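Long-range contacts in CocE/NonD family hydrolase (Staphylococcus aureus subsp. aureus COL, PDB 3III), which probably hydrolyses ester or amide bonds as an α/β-hydrolase of the CocE/NonD family, related to the X-Pro dipeptidyl-peptidases, though its substrate is not established: residues Trp414-Asp419 against Asp487-Val492; Ser420-Leu425 against Glu481-Gln486; Val381-Ser386 against Lys539-Ile544; Gln390-Phe395 against Glu510-Gly515; Gly455-Ser460 against Val492-Leu497. All blocks are in the same frame, centred on the assembly; numbering follows the deposited sequence. Where two conformers were deposited one is given.

Contact 1 (Trp414-Asp419 against Asp487-Val492); sequences WVSTKD and DEIVPV
Val415 O accepts the amide of Val490, whose N lies 2.7 Å from Val415 O in the carbonyl plane, and also receives a CA-H...O contact from Ile489, with its CA 3.2 Å from Val415 O. Val415 N returns a bond to Val490 O, giving an antiparallel hydrogen-bonded pair between strands 408-417 and 490-503 in the β-sandwich of the C-terminal domain. Beyond it, Asp487 N donates to Thr417 O (3.1 Å) from above the carbonyl plane. Valines suit the inner face: Val415 CG2 meets Val490 CG2 at 3.8 Å, and Leu425 of the other sheet lies against Val415. On the opposite face, Pro491 fits the non-hydrogen-bonded position beside Trp414, where no N-H is needed toward the partner strand. The indole NE1 bonds Asp551 OD1. Over one indole face, Pro491 CB stands 3.6 Å from the centroid of the six-membered ring in a CH-pi contact, only 5° off the normal.

Contact 2 (Ser420-Leu425 against Glu481-Gln486); sequences SDDMDL and ELKLSQ
Two irregular backbones are tied where Leu484 N donates to Asp421 O, 2.7 Å away and nearly straight at 173°, the donor standing above the carbonyl plane. Lys483, just before it, lays its side chain across Asp421. Its bend at chi2 (-69°) brings CD to 3.5 Å from Asp421 O, and the chain then runs on extended to Asp422. There Lys483 NZ forms a salt bridge with Asp422 OD2 at 2.7 Å, using the anti lone pair of that oxygen. Asp422 OD2 also bonds Ser460 OG, while Asp422 OD1 takes the amide of Met423 (N to OD1 2.8 Å) from its anti side. With donors at both oxygens, this buried carboxylate is probably held in its charged form. A second, long salt bridge runs from Lys483 NZ to Glu481 OE1 at 3.7 Å. A lysine suits this place because its methylenes can lie on backbone while its amine reaches between acids. Apolar packing lies deeper: Leu484 CD1 meets SE of Met423, a selenomethionine, at 3.9 Å, and the two side chains cross at about a right angle. Leu484 also touches Thr417 and Val490, and Met423 reaches His542. A salt-bridge network of Asp422, Lys483 and Glu481, beside the apolar contact of Leu484 with Met423, thus fastens the loop before strand 490-503 to the segment leading into strand 424-432 of the β-sandwich.

Contact 3 (Val381-Ser386 against Lys539-Ile544); sequences VAQYDS and KGMHMI
The imidazole of His542 has Ser386 CB over the centre of one face, 3.3 Å from the ring centroid in a CH-pi contact. Tyr384 OH comes to the edge of the imidazole in its plane, 2.9 Å from His542 ND1, in a hydrogen bond. The histidine also leans on the phenol itself, since His542 CB sits 3.8 Å from the centroid of the Tyr384 ring, over its face but toward the rim. Tyr384 can meet it twice because its CG lies between the backbone N and the carbonyl carbon (chi1 57°), which starts the ring toward the neighbouring strand. The two ring planes are inclined at 63°. Both side chains belong to an antiparallel ladder of the C-terminal β-sandwich, in which strand 380-385 pairs with strand 541-546. Ala382 with Ile544 and Tyr384 with His542 exchange N-H...O hydrogen bonds in both directions, and Tyr384 CE2 touches Ile544 CG1 at 4.0 Å. This face turns inward, with Leu425 of the other sheet against both side chains. At the end of the ladder Gly540 O takes Ser386 N and Ser386 OG from opposite faces of its plane, OG being only 2.6 Å from Gly540 O. Gly540 has a positive phi of 76°, which a glycine adopts easily. On the more exposed face, CE of selenomethionine Met541 rests 3.8 Å from Asp385 CB, the two side chains crossing at about a right angle.

Contact 4 (Gln390-Phe395 against Glu510-Gly515); sequences QQDVSF and EVVVKG
Four backbone hydrogen bonds join Val393 and Phe395 to Val513 and Val511, both antiparallel hydrogen-bonded pairs, the shortest bond running from Val511 N to Phe395 O at 2.8 Å. Val393 N and Val513 N each meet the other residue's carbonyl almost end-on. One side-chain bond is added on the other face: Ser394 OG donates to Glu510 OE2 at 3.0 Å, on the anti side of that oxygen and 22° out of the carboxylate plane. The short serine keeps OG close to its own strand, and the extended glutamate covers the distance. Farther along, Lys514 CG lies 3.3 Å from Gln391 O, and the ammonium goes on to bond Lys389 O and Glu517 O. Packing fills in around these bonds. Val393 CG2 meets Val513 CB at 3.9 Å, the two side chains running side by side, and Phe395 CD2 approaches Val511 CG1 at 4.3 Å. Strand 392-398 is an outermost strand of its five-stranded sheet. The chemistry therefore implies two-sided use: Val393, Phe395, Val511 and Val513 give an apolar face against Tyr384, Leu371 and Leu411 inside the β-sandwich, while the other face is mixed, Asp392, Ser394, Glu510 and Lys514 with Val512 among them.

Contact 5 (Gly455-Ser460 against Val492-Leu497); sequences GWLRVS and VEIELL
Leu457 meets strand 490-503 from its CB outward: CB lies 4.1 Å from Ile494 CG1. Its CG stands anti to the backbone N (chi1 -176°), and beyond it CD2 reaches Val492 CB at 3.8 Å and comes near Glu493 O. Val459, in the 3-10 turn that follows the strand, puts CG1 3.8 Å from Val492 CG1, their side chains crossing at about a right angle. Toward the other end Ile494 CG2 packs against the Gly455-Trp456 peptide, 3.9 Å from Trp456 N. Gly455 CA lies 3.4 Å from Glu495 O; a β-carbon here would point straight at that carbonyl oxygen and clash with it. The Trp456 indole meets Leu497 CD1 at its edge with CZ3 (4.1 Å) and bonds Glu517 through NE1. It also stacks on His205 of the hydrolase part, where Arg276 has a salt bridge with Glu495, placing the contact at the domain interface. One water joins Trp456 O to Glu495 N; a second, its oxygen 2.7 Å from Glu495 O, accepts from Trp456 N. The chemistry implies that these strands, one from each sheet of the β-sandwich, are bridged by water where they converge near Gly455, and by branched apolar side chains as they splay toward Val459.

Overall arrangement
Contacts 1 to 4 lie within the C-terminal β-sandwich, while contact 5 also borders the catalytic domain. Contacts 1, 3 and 4 pair antiparallel neighbours within a sheet: the first two share the eight-stranded sheet through strands 408-417 and 541-546, whereas contact 4 belongs to the five-stranded one. These three are partly buried, each with a face toward the sandwich interior. Contacts 2 and 5 are the buried ones: contact 5 spans the two sheets without a direct hydrogen bond, and contact 2 is held by a backbone bond, a salt bridge and an apolar patch. They meet through Asp424-Arg458 and Asp422-Ser460. Contacts 1 and 5 share Val492; contact 3 touches contact 4 through Asp385 and Gln391, and contact 2 through His542.

Contact 1 (Trp414-Asp419 against Asp487-Val492)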
# COMPACT_ATOMS: atom_id res chain seq x y z
N TRP A 414 26.82 -8.79 6.97
CA TRP A 414 27.82 -9.44 6.19
C TRP A 414 27.52 -10.95 6.09
O TRP A 414 27.33 -11.62 7.10
CB TRP A 414 29.21 -9.18 6.76
CG TRP A 414 29.61 -7.73 6.72
CD1 TRP A 414 29.23 -6.75 7.59
CD2 TRP A 414 30.53 -7.13 5.81
NE1 TRP A 414 29.84 -5.57 7.25
CE2 TRP A 414 30.60 -5.76 6.14
CE3 TRP A 414 31.21 -7.59 4.69
CZ2 TRP A 414 31.40 -4.87 5.45
CZ3 TRP A 414 32.02 -6.71 3.98
CH2 TRP A 414 32.09 -5.35 4.36
N VAL A 415 27.46 -11.47 4.87
CA VAL A 415 26.90 -12.79 4.64
C VAL A 415 27.73 -13.57 3.60
O VAL A 415 28.43 -12.97 2.74
CB VAL A 415 25.43 -12.68 4.16
CG1 VAL A 415 24.49 -11.95 5.16
CG2 VAL A 415 25.37 -12.06 2.74
N SER A 416 27.68 -14.91 3.70
CA SER A 416 28.22 -15.80 2.71
C SER A 416 27.45 -17.11 2.71
O SER A 416 26.75 -17.41 3.64
CB SER A 416 29.68 -16.14 2.97
OG SER A 416 29.80 -17.02 4.08
N THR A 417 27.66 -17.93 1.68
CA THR A 417 27.00 -19.21 1.52
C THR A 417 27.99 -20.14 0.78
O THR A 417 28.87 -19.71 0.04
CB THR A 417 25.63 -19.11 0.75
OG1 THR A 417 25.02 -20.40 0.66
CG2 THR A 417 25.83 -18.56 -0.69
N LYS A 418 27.87 -21.43 1.05
CA LYS A 418 28.74 -22.40 0.47
C LYS A 418 28.08 -23.23 -0.61
O LYS A 418 28.78 -23.66 -1.54
CB LYS A 418 29.26 -23.32 1.55
CG LYS A 418 30.71 -23.22 1.69
CD LYS A 418 31.24 -24.04 2.88
CE LYS A 418 31.06 -25.54 2.67
NZ LYS A 418 31.10 -26.29 3.98
N ASP A 419 26.79 -23.51 -0.47
CA ASP A 419 26.11 -24.49 -1.32
C ASP A 419 25.30 -23.92 -2.44
O ASP A 419 24.67 -24.68 -3.19
CB ASP A 419 25.15 -25.33 -0.49
CG ASP A 419 25.84 -26.24 0.48
OD1 ASP A 419 27.09 -26.34 0.47
OD2 ASP A 419 25.09 -26.88 1.25
N ASP A 487 31.92 -19.18 -0.11
CA ASP A 487 32.49 -18.42 0.99
C ASP A 487 32.88 -16.96 0.68
O ASP A 487 33.57 -16.33 1.48
CB ASP A 487 33.65 -19.21 1.61
CG ASP A 487 33.18 -20.52 2.22
OD1 ASP A 487 32.04 -20.55 2.74
OD2 ASP A 487 33.90 -21.52 2.15
N GLU A 488 32.42 -16.43 -0.47
CA GLU A 488 32.50 -15.00 -0.71
C GLU A 488 31.61 -14.31 0.32
O GLU A 488 30.41 -14.50 0.31
CB GLU A 488 32.02 -14.67 -2.09
CG GLU A 488 32.29 -13.27 -2.54
CD GLU A 488 31.71 -13.03 -3.91
OE1 GLU A 488 31.33 -14.00 -4.62
OE2 GLU A 488 31.64 -11.86 -4.29
N ILE A 489 32.24 -13.54 1.20
CA ILE A 489 31.56 -12.74 2.19
C ILE A 489 31.24 -11.34 1.65
O ILE A 489 32.16 -10.58 1.28
CB ILE A 489 32.47 -12.57 3.43
CG1 ILE A 489 32.79 -13.95 4.03
CG2 ILE A 489 31.83 -11.71 4.47
CD1 ILE A 489 33.90 -13.91 5.10
N VAL A 490 29.95 -10.98 1.62
CA VAL A 490 29.53 -9.69 1.02
C VAL A 490 28.66 -8.87 1.99
O VAL A 490 27.97 -9.46 2.88
CB VAL A 490 28.83 -9.90 -0.32
CG1 VAL A 490 29.75 -10.71 -1.31
CG2 VAL A 490 27.51 -10.61 -0.10
N PRO A 491 28.73 -7.52 1.89
CA PRO A 491 27.88 -6.65 2.70
C PRO A 491 26.56 -6.42 2.01
O PRO A 491 26.57 -6.19 0.79
CB PRO A 491 28.67 -5.33 2.74
CG PRO A 491 29.45 -5.35 1.47
CD PRO A 491 29.80 -6.74 1.21
N VAL A 492 25.47 -6.51 2.76
CA VAL A 492 24.12 -6.28 2.28
C VAL A 492 23.42 -5.35 3.22
O VAL A 492 23.72 -5.31 4.43
CB VAL A 492 23.31 -7.58 2.12
CG1 VAL A 492 24.07 -8.57 1.12
CG2 VAL A 492 23.02 -8.20 3.48
O HOH W 1 29.88 -19.55 3.26
O HOH W 2 28.99 -16.62 -0.56

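Contact 2 (Ser420-Leu425 against Glu481-Gln486)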
# COMPACT_ATOMS: atom_id res chain seq x y z
N SER A 420 25.28 -22.60 -2.58
CA SER A 420 24.50 -21.95 -3.63
C SER A 420 25.33 -20.79 -4.12
O SER A 420 26.32 -20.45 -3.48
CB SER A 420 23.19 -21.45 -3.04
OG SER A 420 22.26 -21.15 -4.04
N ASP A 421 24.93 -20.19 -5.23
CA ASP A 421 25.57 -18.98 -5.69
C ASP A 421 24.71 -17.73 -5.43
O ASP A 421 24.94 -16.69 -6.02
CB ASP A 421 25.91 -19.07 -7.17
CG ASP A 421 24.68 -19.09 -8.06
OD1 ASP A 421 23.51 -19.25 -7.59
OD2 ASP A 421 24.91 -18.99 -9.27
N ASP A 422 23.73 -17.87 -4.53
CA ASP A 422 22.83 -16.77 -4.17
C ASP A 422 22.12 -17.11 -2.86
O ASP A 422 22.13 -18.26 -2.39
CB ASP A 422 21.85 -16.56 -5.32
CG ASP A 422 21.26 -15.16 -5.39
OD1 ASP A 422 21.41 -14.38 -4.43
OD2 ASP A 422 20.63 -14.85 -6.43
N MSE A 423 21.54 -16.09 -2.24
CA MSE A 423 20.85 -16.24 -0.99
C MSE A 423 19.57 -15.39 -1.00
O MSE A 423 19.59 -14.26 -1.45
CB MSE A 423 21.73 -15.76 0.17
CG MSE A 423 23.06 -16.45 0.21
SE MSE A 423 24.29 -15.51 1.43
CE MSE A 423 23.50 -16.08 3.21
N ASP A 424 18.49 -15.96 -0.50
CA ASP A 424 17.30 -15.21 -0.21
C ASP A 424 17.23 -14.98 1.29
O ASP A 424 17.08 -15.94 2.05
CB ASP A 424 16.05 -15.95 -0.72
CG ASP A 424 15.92 -15.88 -2.25
OD1 ASP A 424 16.39 -14.88 -2.82
OD2 ASP A 424 15.29 -16.78 -2.88
N LEU A 425 17.28 -13.69 1.70
CA LEU A 425 17.29 -13.32 3.11
C LEU A 425 15.93 -12.66 3.46
O LEU A 425 15.43 -11.78 2.74
CB LEU A 425 18.41 -12.36 3.42
CG LEU A 425 19.88 -12.74 3.13
CD1 LEU A 425 20.85 -11.54 3.36
CD2 LEU A 425 20.27 -13.88 4.00
N GLU A 481 22.66 -9.02 -11.72
CA GLU A 481 22.87 -10.00 -10.62
C GLU A 481 24.33 -10.18 -10.32
O GLU A 481 25.13 -10.42 -11.18
CB GLU A 481 22.20 -11.38 -10.94
CG GLU A 481 20.67 -11.19 -11.09
CD GLU A 481 19.78 -12.41 -11.01
OE1 GLU A 481 20.18 -13.52 -11.44
OE2 GLU A 481 18.61 -12.21 -10.55
N LEU A 482 24.69 -10.07 -9.06
CA LEU A 482 26.04 -10.31 -8.64
C LEU A 482 26.07 -11.65 -7.90
O LEU A 482 25.92 -11.70 -6.69
CB LEU A 482 26.55 -9.19 -7.73
CG LEU A 482 26.76 -7.86 -8.50
CD1 LEU A 482 27.15 -6.71 -7.53
CD2 LEU A 482 27.72 -8.02 -9.69
N LYS A 483 26.24 -12.75 -8.65
CA LYS A 483 26.15 -14.08 -8.03
C LYS A 483 27.37 -14.30 -7.14
O LYS A 483 28.42 -13.64 -7.27
CB LYS A 483 25.94 -15.20 -9.08
CG LYS A 483 24.52 -15.16 -9.83
CD LYS A 483 23.32 -15.54 -8.90
CE LYS A 483 22.03 -15.88 -9.69
NZ LYS A 483 20.75 -16.08 -8.87
N LEU A 484 27.26 -15.23 -6.23
CA LEU A 484 28.34 -15.41 -5.24
C LEU A 484 29.21 -16.63 -5.53
O LEU A 484 28.74 -17.60 -6.10
CB LEU A 484 27.74 -15.57 -3.84
CG LEU A 484 26.85 -14.48 -3.25
CD1 LEU A 484 25.93 -15.04 -2.12
CD2 LEU A 484 27.64 -13.28 -2.79
N SER A 485 30.47 -16.56 -5.09
CA SER A 485 31.38 -17.71 -5.00
C SER A 485 31.34 -18.37 -3.62
O SER A 485 30.93 -17.75 -2.62
CB SER A 485 32.82 -17.30 -5.26
OG SER A 485 32.94 -16.70 -6.52
N GLN A 486 31.75 -19.63 -3.55
CA GLN A 486 31.81 -20.28 -2.23
C GLN A 486 32.58 -19.43 -1.24
O GLN A 486 33.71 -18.99 -1.50
CB GLN A 486 32.45 -21.68 -2.30
CG GLN A 486 31.55 -22.66 -2.99
CD GLN A 486 32.06 -24.05 -2.93
OE1 GLN A 486 32.71 -24.46 -1.95
NE2 GLN A 486 31.80 -24.80 -3.98
O HOH W 3 29.21 -20.58 -5.17

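Contact 3 (Val381-Ser386 against Lys539-Ile544)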
# COMPACT_ATOMS: atom_id res chain seq x y z
N VAL A 381 31.11 -15.62 13.45
CA VAL A 381 30.15 -16.03 12.45
C VAL A 381 29.03 -16.87 13.05
O VAL A 381 29.28 -17.71 13.87
CB VAL A 381 30.84 -16.75 11.31
CG1 VAL A 381 31.49 -18.06 11.78
CG2 VAL A 381 29.86 -16.95 10.15
N ALA A 382 27.80 -16.59 12.65
CA ALA A 382 26.66 -17.42 13.02
C ALA A 382 26.06 -18.01 11.75
O ALA A 382 26.38 -17.59 10.62
CB ALA A 382 25.62 -16.62 13.73
N GLN A 383 25.16 -18.97 11.95
CA GLN A 383 24.82 -19.90 10.89
C GLN A 383 23.39 -20.38 11.08
O GLN A 383 22.96 -20.56 12.22
CB GLN A 383 25.78 -21.03 11.02
CG GLN A 383 25.90 -21.88 9.84
CD GLN A 383 26.93 -22.97 10.05
OE1 GLN A 383 28.05 -22.85 9.58
NE2 GLN A 383 26.56 -24.02 10.76
N TYR A 384 22.64 -20.56 10.00
CA TYR A 384 21.37 -21.25 10.14
C TYR A 384 21.17 -22.03 8.86
O TYR A 384 21.75 -21.69 7.82
CB TYR A 384 20.21 -20.27 10.40
CG TYR A 384 20.06 -19.20 9.33
CD1 TYR A 384 19.37 -19.45 8.17
CD2 TYR A 384 20.60 -17.93 9.50
CE1 TYR A 384 19.27 -18.49 7.18
CE2 TYR A 384 20.48 -16.96 8.53
CZ TYR A 384 19.82 -17.25 7.37
OH TYR A 384 19.74 -16.31 6.38
N ASP A 385 20.40 -23.11 8.93
CA ASP A 385 20.03 -23.87 7.72
C ASP A 385 18.92 -23.08 6.97
O ASP A 385 17.81 -22.95 7.48
CB ASP A 385 19.52 -25.26 8.11
CG ASP A 385 19.11 -26.12 6.89
OD1 ASP A 385 18.94 -25.61 5.73
OD2 ASP A 385 18.97 -27.33 7.13
N SER A 386 19.24 -22.56 5.78
CA SER A 386 18.32 -21.76 4.99
C SER A 386 17.08 -22.52 4.50
O SER A 386 16.12 -21.90 4.13
CB SER A 386 19.02 -21.08 3.78
OG SER A 386 19.47 -22.03 2.81
N LYS A 539 20.07 -22.81 -0.62
CA LYS A 539 20.47 -24.20 -0.39
C LYS A 539 21.49 -24.19 0.73
O LYS A 539 22.47 -23.44 0.69
CB LYS A 539 21.06 -24.81 -1.67
CG LYS A 539 21.32 -26.32 -1.57
CD LYS A 539 22.05 -26.87 -2.82
CE LYS A 539 22.72 -28.24 -2.57
NZ LYS A 539 21.62 -29.19 -2.39
N GLY A 540 21.25 -25.00 1.75
CA GLY A 540 22.26 -25.23 2.78
C GLY A 540 22.41 -24.09 3.74
O GLY A 540 21.46 -23.34 3.97
N MSE A 541 23.59 -23.98 4.34
CA MSE A 541 23.80 -23.05 5.44
C MSE A 541 24.00 -21.65 4.94
O MSE A 541 24.64 -21.43 3.93
CB MSE A 541 25.02 -23.44 6.26
CG MSE A 541 24.89 -24.82 6.91
SE MSE A 541 23.53 -24.81 8.34
CE MSE A 541 23.06 -26.75 8.09
N HIS A 542 23.38 -20.71 5.63
CA HIS A 542 23.69 -19.31 5.48
C HIS A 542 24.58 -18.91 6.64
O HIS A 542 24.27 -19.24 7.78
CB HIS A 542 22.44 -18.44 5.49
CG HIS A 542 21.63 -18.50 4.23
ND1 HIS A 542 20.54 -17.69 4.01
CD2 HIS A 542 21.78 -19.25 3.11
CE1 HIS A 542 20.06 -17.93 2.80
NE2 HIS A 542 20.80 -18.86 2.23
N MSE A 543 25.63 -18.16 6.33
CA MSE A 543 26.54 -17.56 7.31
C MSE A 543 26.27 -16.09 7.49
O MSE A 543 26.09 -15.41 6.51
CB MSE A 543 27.96 -17.64 6.78
CG MSE A 543 28.27 -18.99 6.30
SE MSE A 543 28.75 -19.97 7.83
CE MSE A 543 30.70 -19.71 7.65
N ILE A 544 26.32 -15.62 8.74
CA ILE A 544 26.14 -14.19 9.06
C ILE A 544 27.32 -13.73 9.95
O ILE A 544 27.57 -14.29 11.02
CB ILE A 544 24.80 -13.93 9.83
CG1 ILE A 544 23.59 -14.43 9.04
CG2 ILE A 544 24.60 -12.44 10.13
CD1 ILE A 544 23.49 -13.90 7.66

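Contact 4 (Gln390-Phe395 against Glu510-Gly515)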
# COMPACT_ATOMS: atom_id res chain seq x y z
N GLN A 390 12.41 -23.93 10.60
CA GLN A 390 12.41 -23.73 12.04
C GLN A 390 13.68 -23.06 12.52
O GLN A 390 13.86 -22.87 13.71
CB GLN A 390 12.25 -25.10 12.73
CG GLN A 390 11.11 -25.96 12.23
CD GLN A 390 9.84 -25.19 12.19
OE1 GLN A 390 9.54 -24.43 13.10
NE2 GLN A 390 9.10 -25.34 11.12
N GLN A 391 14.60 -22.76 11.62
CA GLN A 391 15.88 -22.22 12.00
C GLN A 391 15.96 -20.76 11.53
O GLN A 391 15.51 -20.40 10.45
CB GLN A 391 17.04 -23.00 11.38
CG GLN A 391 17.32 -24.36 12.02
CD GLN A 391 18.72 -24.92 11.70
OE1 GLN A 391 19.71 -24.19 11.48
NE2 GLN A 391 18.80 -26.24 11.72
N ASP A 392 16.59 -19.97 12.38
CA ASP A 392 16.85 -18.58 12.11
C ASP A 392 17.99 -18.11 12.98
O ASP A 392 18.48 -18.88 13.79
CB ASP A 392 15.58 -17.76 12.32
CG ASP A 392 15.08 -17.77 13.77
OD1 ASP A 392 15.90 -17.71 14.68
OD2 ASP A 392 13.84 -17.82 13.96
N VAL A 393 18.49 -16.89 12.79
CA VAL A 393 19.32 -16.31 13.84
C VAL A 393 18.61 -15.07 14.33
O VAL A 393 17.94 -14.39 13.55
CB VAL A 393 20.73 -15.96 13.36
CG1 VAL A 393 21.54 -17.24 13.05
CG2 VAL A 393 20.71 -15.01 12.19
N SER A 394 18.76 -14.75 15.61
CA SER A 394 18.12 -13.58 16.13
C SER A 394 18.96 -12.79 17.12
O SER A 394 19.92 -13.30 17.65
CB SER A 394 16.75 -13.93 16.70
OG SER A 394 16.84 -14.32 18.02
N PHE A 395 18.61 -11.53 17.28
CA PHE A 395 19.39 -10.54 18.02
C PHE A 395 18.50 -9.58 18.76
O PHE A 395 17.61 -8.97 18.15
CB PHE A 395 20.23 -9.74 17.04
CG PHE A 395 21.08 -10.60 16.15
CD1 PHE A 395 22.36 -10.97 16.54
CD2 PHE A 395 20.58 -11.09 14.95
CE1 PHE A 395 23.14 -11.78 15.78
CE2 PHE A 395 21.38 -11.95 14.16
CZ PHE A 395 22.64 -12.27 14.56
N GLU A 510 13.64 -7.31 18.66
CA GLU A 510 14.33 -8.49 18.17
C GLU A 510 14.41 -8.44 16.66
O GLU A 510 13.41 -8.26 15.97
CB GLU A 510 13.60 -9.76 18.58
CG GLU A 510 14.33 -11.06 18.20
CD GLU A 510 13.50 -12.29 18.56
OE1 GLU A 510 12.25 -12.23 18.53
OE2 GLU A 510 14.10 -13.32 18.89
N VAL A 511 15.63 -8.57 16.15
CA VAL A 511 15.86 -8.79 14.75
C VAL A 511 15.91 -10.30 14.51
O VAL A 511 16.64 -11.00 15.19
CB VAL A 511 17.24 -8.25 14.31
CG1 VAL A 511 17.57 -8.80 12.92
CG2 VAL A 511 17.24 -6.78 14.31
N VAL A 512 15.23 -10.78 13.46
CA VAL A 512 15.27 -12.17 13.06
C VAL A 512 15.74 -12.20 11.60
O VAL A 512 15.28 -11.40 10.79
CB VAL A 512 13.87 -12.81 13.11
CG1 VAL A 512 13.90 -14.25 12.61
CG2 VAL A 512 13.26 -12.70 14.52
N VAL A 513 16.64 -13.12 11.27
CA VAL A 513 17.07 -13.35 9.91
C VAL A 513 16.88 -14.84 9.62
O VAL A 513 17.29 -15.71 10.43
CB VAL A 513 18.53 -12.89 9.69
CG1 VAL A 513 18.95 -13.13 8.19
CG2 VAL A 513 18.72 -11.45 10.07
N LYS A 514 16.35 -15.16 8.45
CA LYS A 514 15.92 -16.52 8.19
C LYS A 514 15.93 -16.77 6.68
O LYS A 514 15.92 -15.83 5.88
CB LYS A 514 14.46 -16.60 8.70
CG LYS A 514 13.94 -17.99 8.86
CD LYS A 514 12.51 -17.94 9.42
CE LYS A 514 12.08 -19.30 9.81
NZ LYS A 514 10.61 -19.48 9.77
N GLY A 515 15.90 -18.04 6.28
CA GLY A 515 15.84 -18.36 4.85
C GLY A 515 14.47 -18.53 4.27
O GLY A 515 14.33 -18.98 3.10
O HOH W 4 16.04 -20.73 7.76

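Contact 5 (Gly455-Ser460 against Val492-Leu497)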
# COMPACT_ATOMS: atom_id res chain seq x y z
N GLY A 455 11.27 -7.10 6.00
CA GLY A 455 12.01 -6.83 4.76
C GLY A 455 12.63 -8.07 4.13
O GLY A 455 12.75 -9.10 4.77
N TRP A 456 13.04 -7.94 2.87
CA TRP A 456 13.57 -9.06 2.07
C TRP A 456 14.73 -8.64 1.18
O TRP A 456 14.76 -7.52 0.65
CB TRP A 456 12.50 -9.58 1.14
CG TRP A 456 11.23 -10.05 1.76
CD1 TRP A 456 10.89 -11.35 2.04
CD2 TRP A 456 10.08 -9.27 2.07
NE1 TRP A 456 9.64 -11.41 2.56
CE2 TRP A 456 9.10 -10.16 2.57
CE3 TRP A 456 9.78 -7.91 1.98
CZ2 TRP A 456 7.83 -9.71 3.00
CZ3 TRP A 456 8.55 -7.47 2.42
CH2 TRP A 456 7.58 -8.39 2.92
N LEU A 457 15.66 -9.55 0.91
CA LEU A 457 16.63 -9.29 -0.14
C LEU A 457 17.21 -10.58 -0.74
O LEU A 457 17.62 -11.45 -0.03
CB LEU A 457 17.80 -8.48 0.42
CG LEU A 457 18.87 -8.06 -0.62
CD1 LEU A 457 18.27 -7.03 -1.63
CD2 LEU A 457 20.14 -7.51 0.09
N ARG A 458 17.28 -10.62 -2.06
CA ARG A 458 18.06 -11.63 -2.78
C ARG A 458 19.45 -11.02 -2.94
O ARG A 458 19.66 -9.90 -3.47
CB ARG A 458 17.36 -11.98 -4.09
CG ARG A 458 18.12 -13.00 -4.96
CD ARG A 458 17.22 -13.56 -6.04
NE ARG A 458 16.28 -14.52 -5.48
CZ ARG A 458 15.38 -15.19 -6.18
NH1 ARG A 458 15.25 -15.03 -7.48
NH2 ARG A 458 14.57 -16.02 -5.55
N VAL A 459 20.44 -11.72 -2.39
CA VAL A 459 21.78 -11.14 -2.24
C VAL A 459 22.46 -10.84 -3.58
O VAL A 459 23.21 -9.88 -3.69
CB VAL A 459 22.62 -12.03 -1.26
CG1 VAL A 459 24.10 -11.62 -1.21
CG2 VAL A 459 21.96 -11.98 0.15
N SER A 460 22.18 -11.60 -4.63
CA SER A 460 22.68 -11.23 -5.97
C SER A 460 22.14 -9.85 -6.44
O SER A 460 22.73 -9.22 -7.31
CB SER A 460 22.38 -12.30 -7.01
OG SER A 460 21.01 -12.38 -7.23
N VAL A 492 25.47 -6.51 2.76
CA VAL A 492 24.12 -6.28 2.28
C VAL A 492 23.42 -5.35 3.22
O VAL A 492 23.72 -5.31 4.43
CB VAL A 492 23.31 -7.58 2.12
CG1 VAL A 492 24.07 -8.57 1.12
CG2 VAL A 492 23.02 -8.20 3.48
N GLU A 493 22.50 -4.58 2.68
CA GLU A 493 21.63 -3.72 3.48
C GLU A 493 20.21 -4.00 3.08
O GLU A 493 19.86 -3.89 1.89
CB GLU A 493 21.95 -2.26 3.24
CG GLU A 493 23.34 -1.94 3.70
CD GLU A 493 23.75 -0.52 3.48
OE1 GLU A 493 22.91 0.39 3.53
OE2 GLU A 493 24.97 -0.31 3.30
N ILE A 494 19.44 -4.42 4.07
CA ILE A 494 18.07 -4.87 3.88
C ILE A 494 17.12 -3.77 4.32
O ILE A 494 17.21 -3.26 5.46
CB ILE A 494 17.80 -6.15 4.66
CG1 ILE A 494 18.77 -7.25 4.21
CG2 ILE A 494 16.37 -6.67 4.42
CD1 ILE A 494 18.56 -8.61 4.97
N GLU A 495 16.23 -3.40 3.39
CA GLU A 495 15.14 -2.40 3.65
C GLU A 495 14.01 -3.00 4.55
O GLU A 495 13.14 -3.72 4.06
CB GLU A 495 14.55 -1.92 2.30
CG GLU A 495 13.44 -0.85 2.37
CD GLU A 495 12.88 -0.51 0.99
OE1 GLU A 495 13.13 -1.26 0.04
OE2 GLU A 495 12.21 0.56 0.83
N LEU A 496 14.04 -2.70 5.83
CA LEU A 496 12.85 -2.89 6.67
C LEU A 496 11.84 -1.76 6.32
O LEU A 496 12.19 -0.60 6.30
CB LEU A 496 13.17 -2.92 8.18
CG LEU A 496 13.92 -4.11 8.75
CD1 LEU A 496 13.25 -5.41 8.39
CD2 LEU A 496 15.37 -4.06 8.28
N LEU A 497 10.62 -2.14 5.98
CA LEU A 497 9.63 -1.22 5.50
C LEU A 497 9.16 -0.36 6.66
O LEU A 497 9.31 -0.76 7.84
CB LEU A 497 8.49 -2.00 4.87
CG LEU A 497 8.92 -2.67 3.54
CD1 LEU A 497 7.71 -3.46 3.05
CD2 LEU A 497 9.41 -1.68 2.46
O HOH W 5 15.74 -4.93 0.92
O HOH W 6 12.66 -5.10 1.80